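Long-range contact in 177aa long conserved hypothetical protein (ST1454) (Sulfolobus tokodaii, PDB 1WOZ), which probably transfers the 5'-deoxyadenosyl group of ATP to cob(I)alamin: residues A[57-68]-A[138-149]. Residues are numbered along the deposited sequence; the frame is centred on the assembly and turned at random.
Sequences VQVELFEIGEDL and INRMIIVYLNRL
Within the helical bundle of the PduO-type adenosyltransferase fold, Y145 on helix 140-163 enters helix 48-69 as a knob into the hole formed by V57, E60, L61 and I64. The two segments run antiparallel, at 158°, with axes 10.9 Å apart. A chi1 of -176° swings the tyrosine's CG away from the backbone N and carries the ring across the interface, where its OH donates to E60 OE1 at 2.6 Å. OE1, at the ring edge, accepts through its anti lone pair; a glutamate suits the place because its other oxygen, OE2, pairs with R56. A phenylalanine in place of Y145 would keep the ring but probably leave E60 OE1 without the hydroxyl that donates to it. I64 CD1 packs 3.5 Å from Y145 CD2, while V57 CG1 touches both the hydroxyl oxygen of Y145 and L149 CD1. Toward the other end, isoleucine and leucine methyls interlock: I142 CD1 presses tightly on L68 CD2 at 3.5 Å, and I64 CG2 touches I142 CG2. There N139 N-caps its helix, OD1 accepting from M141 N, while its ND2 donates almost straight (169°) to the syn side of D67 OD2, 3.0 Å away. An amide suits this place because it can accept and donate at once. A water joins D67 OD1 to N139 N; OD1 also bonds S72 OG, OD2 I77 N, and N139 ND2 I77 O. Helix 79-96 covers Y145 through L85, helix 109-134 backs L146, and the ring of F62 meets that of Y171 of a neighbouring subunit.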
loop_
_atom_site.group_PDB
_atom_site.type_symbol
_atom_site.label_atom_id
_atom_site.label_comp_id
_atom_site.label_asym_id
_atom_site.label_seq_id
_atom_site.Cartn_x
_atom_site.Cartn_y
_atom_site.Cartn_z
ATOM N N VAL A 57 -8.776 13.697 11.000
ATOM C CA VAL A 57 -7.488 13.662 10.322
ATOM C C VAL A 57 -7.665 13.768 8.784
ATOM O O VAL A 57 -6.911 14.464 8.121
ATOM C CB VAL A 57 -6.699 12.342 10.624
ATOM C CG1 VAL A 57 -5.448 12.263 9.734
ATOM C CG2 VAL A 57 -6.271 12.311 12.109
ATOM N N GLN A 58 -8.643 13.068 8.219
ATOM C CA GLN A 58 -8.845 13.133 6.766
ATOM C C GLN A 58 -9.133 14.572 6.297
ATOM O O GLN A 58 -8.616 15.032 5.278
ATOM C CB GLN A 58 -9.998 12.242 6.344
ATOM C CG GLN A 58 -9.801 10.766 6.625
ATOM C CD GLN A 58 -10.851 9.971 5.902
ATOM O OE1 GLN A 58 -12.008 9.969 6.291
ATOM N NE2 GLN A 58 -10.456 9.321 4.811
ATOM N N VAL A 59 -9.963 15.273 7.049
ATOM C CA VAL A 59 -10.272 16.653 6.691
ATOM C C VAL A 59 -8.966 17.460 6.758
ATOM O O VAL A 59 -8.660 18.240 5.843
ATOM C CB VAL A 59 -11.295 17.248 7.682
ATOM C CG1 VAL A 59 -11.391 18.769 7.483
ATOM C CG2 VAL A 59 -12.659 16.560 7.489
ATOM N N GLU A 60 -8.196 17.265 7.833
ATOM C CA GLU A 60 -6.944 18.007 8.004
ATOM C C GLU A 60 -5.890 17.665 6.958
ATOM O O GLU A 60 -5.045 18.515 6.635
ATOM C CB GLU A 60 -6.420 17.862 9.451
ATOM C CG GLU A 60 -7.448 18.408 10.451
ATOM C CD GLU A 60 -7.038 18.346 11.923
ATOM O OE1 GLU A 60 -6.039 17.682 12.293
ATOM O OE2 GLU A 60 -7.752 18.978 12.719
ATOM N N LEU A 61 -5.939 16.453 6.398
ATOM C CA LEU A 61 -5.002 16.123 5.324
ATOM C C LEU A 61 -5.387 16.981 4.108
ATOM O O LEU A 61 -4.522 17.396 3.327
ATOM C CB LEU A 61 -5.046 14.624 4.950
ATOM C CG LEU A 61 -4.453 13.712 6.041
ATOM C CD1 LEU A 61 -4.408 12.275 5.549
ATOM C CD2 LEU A 61 -3.023 14.175 6.394
ATOM N N PHE A 62 -6.683 17.240 3.923
ATOM C CA PHE A 62 -7.073 18.111 2.802
ATOM C C PHE A 62 -6.592 19.531 3.115
ATOM O O PHE A 62 -6.158 20.257 2.227
ATOM C CB PHE A 62 -8.592 18.114 2.581
ATOM C CG PHE A 62 -9.067 17.018 1.669
ATOM C CD1 PHE A 62 -9.423 15.774 2.170
ATOM C CD2 PHE A 62 -9.112 17.221 0.286
ATOM C CE1 PHE A 62 -9.815 14.738 1.307
ATOM C CE2 PHE A 62 -9.505 16.187 -0.574
ATOM C CZ PHE A 62 -9.855 14.944 -0.049
ATOM N N GLU A 63 -6.662 19.939 4.381
ATOM C CA GLU A 63 -6.173 21.274 4.723
ATOM C C GLU A 63 -4.664 21.374 4.492
ATOM O O GLU A 63 -4.148 22.415 4.039
ATOM C CB GLU A 63 -6.530 21.611 6.172
ATOM C CG GLU A 63 -8.034 21.751 6.363
ATOM C CD GLU A 63 -8.433 22.249 7.745
ATOM O OE1 GLU A 63 -9.511 22.860 7.848
ATOM O OE2 GLU A 63 -7.701 22.017 8.727
ATOM N N ILE A 64 -3.951 20.290 4.788
ATOM C CA ILE A 64 -2.509 20.258 4.569
ATOM C C ILE A 64 -2.248 20.405 3.076
ATOM O O ILE A 64 -1.330 21.122 2.658
ATOM C CB ILE A 64 -1.884 18.912 5.095
ATOM C CG1 ILE A 64 -1.872 18.934 6.618
ATOM C CG2 ILE A 64 -0.515 18.668 4.455
ATOM C CD1 ILE A 64 -1.329 17.670 7.269
ATOM N N GLY A 65 -3.044 19.718 2.261
ATOM C CA GLY A 65 -2.867 19.842 0.821
ATOM C C GLY A 65 -3.096 21.273 0.333
ATOM O O GLY A 65 -2.408 21.747 -0.576
ATOM N N GLU A 66 -4.051 21.976 0.931
ATOM C CA GLU A 66 -4.313 23.354 0.520
ATOM C C GLU A 66 -3.199 24.273 0.998
ATOM O O GLU A 66 -2.822 25.219 0.299
ATOM C CB GLU A 66 -5.673 23.827 1.054
ATOM C CG GLU A 66 -6.818 23.021 0.470
ATOM C CD GLU A 66 -8.151 23.758 0.439
ATOM O OE1 GLU A 66 -8.642 24.205 1.500
ATOM O OE2 GLU A 66 -8.708 23.860 -0.673
ATOM N N ASP A 67 -2.670 23.997 2.186
ATOM C CA ASP A 67 -1.552 24.774 2.719
ATOM C C ASP A 67 -0.432 24.651 1.675
ATOM O O ASP A 67 0.047 25.653 1.139
ATOM C CB ASP A 67 -1.106 24.187 4.079
ATOM C CG ASP A 67 0.016 24.977 4.734
ATOM O OD1 ASP A 67 0.854 25.572 4.026
ATOM O OD2 ASP A 67 0.075 24.980 5.975
ATOM N N LEU A 68 -0.037 23.417 1.359
ATOM C CA LEU A 68 1.024 23.159 0.371
ATOM C C LEU A 68 0.798 23.814 -0.988
ATOM O O LEU A 68 1.721 24.401 -1.556
ATOM C CB LEU A 68 1.178 21.653 0.111
ATOM C CG LEU A 68 1.715 20.788 1.244
ATOM C CD1 LEU A 68 1.594 19.300 0.837
ATOM C CD2 LEU A 68 3.166 21.168 1.531
ATOM N N ILE A 138 7.741 24.884 1.896
ATOM C CA ILE A 138 6.752 24.072 2.591
ATOM C C ILE A 138 6.726 24.383 4.087
ATOM O O ILE A 138 7.767 24.545 4.725
ATOM C CB ILE A 138 7.002 22.556 2.362
ATOM C CG1 ILE A 138 6.323 21.740 3.462
ATOM C CG2 ILE A 138 8.495 22.268 2.302
ATOM C CD1 ILE A 138 6.685 20.294 3.455
ATOM N N ASN A 139 5.520 24.490 4.633
ATOM C CA ASN A 139 5.315 24.759 6.051
ATOM C C ASN A 139 5.856 23.577 6.873
ATOM O O ASN A 139 5.365 22.458 6.763
ATOM C CB ASN A 139 3.814 24.963 6.303
ATOM C CG ASN A 139 3.476 25.197 7.770
ATOM O OD1 ASN A 139 4.348 25.205 8.643
ATOM N ND2 ASN A 139 2.197 25.376 8.043
ATOM N N ARG A 140 6.874 23.842 7.691
ATOM C CA ARG A 140 7.513 22.825 8.532
ATOM C C ARG A 140 6.539 22.104 9.479
ATOM O O ARG A 140 6.757 20.945 9.850
ATOM C CB ARG A 140 8.638 23.495 9.341
ATOM C CG ARG A 140 9.422 22.583 10.290
ATOM C CD ARG A 140 10.278 21.561 9.532
ATOM N NE ARG A 140 11.111 20.731 10.413
ATOM C CZ ARG A 140 12.102 21.192 11.179
ATOM N NH1 ARG A 140 12.395 22.488 11.185
ATOM N NH2 ARG A 140 12.811 20.350 11.931
HETATM N N MSE A 141 5.464 22.782 9.867
HETATM C CA MSE A 141 4.488 22.189 10.768
HETATM C C MSE A 141 3.794 20.969 10.141
HETATM O O MSE A 141 3.209 20.138 10.837
HETATM C CB MSE A 141 3.440 23.223 11.182
HETATM C CG MSE A 141 2.729 22.881 12.489
HETATM SE SE MSE A 141 3.950 22.795 14.079
HETATM C CE MSE A 141 5.470 23.664 13.365
ATOM N N ILE A 142 3.858 20.878 8.827
ATOM C CA ILE A 142 3.246 19.765 8.111
ATOM C C ILE A 142 3.996 18.476 8.426
ATOM O O ILE A 142 3.385 17.428 8.663
ATOM C CB ILE A 142 3.269 20.038 6.607
ATOM C CG1 ILE A 142 2.227 21.126 6.296
ATOM C CG2 ILE A 142 2.971 18.754 5.805
ATOM C CD1 ILE A 142 2.271 21.593 4.852
ATOM N N ILE A 143 5.325 18.556 8.436
ATOM C CA ILE A 143 6.128 17.379 8.742
ATOM C C ILE A 143 5.888 16.993 10.205
ATOM O O ILE A 143 5.771 15.802 10.538
ATOM C CB ILE A 143 7.617 17.649 8.468
ATOM C CG1 ILE A 143 7.796 17.975 6.974
ATOM C CG2 ILE A 143 8.444 16.437 8.843
ATOM C CD1 ILE A 143 9.239 18.264 6.530
ATOM N N VAL A 144 5.778 17.991 11.079
ATOM C CA VAL A 144 5.502 17.696 12.484
ATOM C C VAL A 144 4.148 16.996 12.636
ATOM O O VAL A 144 4.021 16.019 13.405
ATOM C CB VAL A 144 5.490 18.967 13.348
ATOM C CG1 VAL A 144 5.269 18.594 14.818
ATOM C CG2 VAL A 144 6.827 19.708 13.171
ATOM N N TYR A 145 3.147 17.473 11.896
ATOM C CA TYR A 145 1.817 16.878 11.966
ATOM C C TYR A 145 1.905 15.388 11.569
ATOM O O TYR A 145 1.381 14.511 12.278
ATOM C CB TYR A 145 0.850 17.607 11.013
ATOM C CG TYR A 145 -0.581 17.124 11.090
ATOM C CD1 TYR A 145 -1.514 17.759 11.912
ATOM C CD2 TYR A 145 -1.006 16.019 10.347
ATOM C CE1 TYR A 145 -2.824 17.311 11.990
ATOM C CE2 TYR A 145 -2.314 15.564 10.416
ATOM C CZ TYR A 145 -3.218 16.206 11.231
ATOM O OH TYR A 145 -4.515 15.764 11.305
ATOM N N LEU A 146 2.575 15.124 10.452
ATOM C CA LEU A 146 2.731 13.762 9.942
ATOM C C LEU A 146 3.445 12.859 10.952
ATOM O O LEU A 146 3.067 11.696 11.119
ATOM C CB LEU A 146 3.487 13.791 8.611
ATOM C CG LEU A 146 2.673 14.350 7.425
ATOM C CD1 LEU A 146 3.587 14.476 6.228
ATOM C CD2 LEU A 146 1.451 13.430 7.099
ATOM N N ASN A 147 4.465 13.397 11.622
ATOM C CA ASN A 147 5.209 12.644 12.640
ATOM C C ASN A 147 4.293 12.275 13.808
ATOM O O ASN A 147 4.293 11.120 14.267
ATOM C CB ASN A 147 6.423 13.470 13.106
ATOM C CG ASN A 147 7.243 12.776 14.216
ATOM O OD1 ASN A 147 6.959 12.937 15.401
ATOM N ND2 ASN A 147 8.258 12.015 13.822
ATOM N N ARG A 148 3.494 13.228 14.283
ATOM C CA ARG A 148 2.575 12.981 15.399
ATOM C C ARG A 148 1.470 12.024 14.995
ATOM O O ARG A 148 0.956 11.272 15.824
ATOM C CB ARG A 148 1.882 14.270 15.854
ATOM C CG ARG A 148 2.632 15.186 16.827
ATOM C CD ARG A 148 4.056 14.808 17.114
ATOM N NE ARG A 148 4.694 15.879 17.882
ATOM C CZ ARG A 148 5.951 16.259 17.725
ATOM N NH1 ARG A 148 6.716 15.652 16.843
ATOM N NH2 ARG A 148 6.432 17.280 18.420
ATOM N N LEU A 149 1.064 12.090 13.726
ATOM C CA LEU A 149 -0.002 11.211 13.271
ATOM C C LEU A 149 0.396 9.745 13.364
ATOM O O LEU A 149 -0.415 8.905 13.763
ATOM C CB LEU A 149 -0.389 11.556 11.829
ATOM C CG LEU A 149 -1.404 10.636 11.152
ATOM C CD1 LEU A 149 -2.697 10.617 11.910
ATOM C CD2 LEU A 149 -1.644 11.166 9.713
HETATM O O HOH W 1 3.161 24.776 2.926
#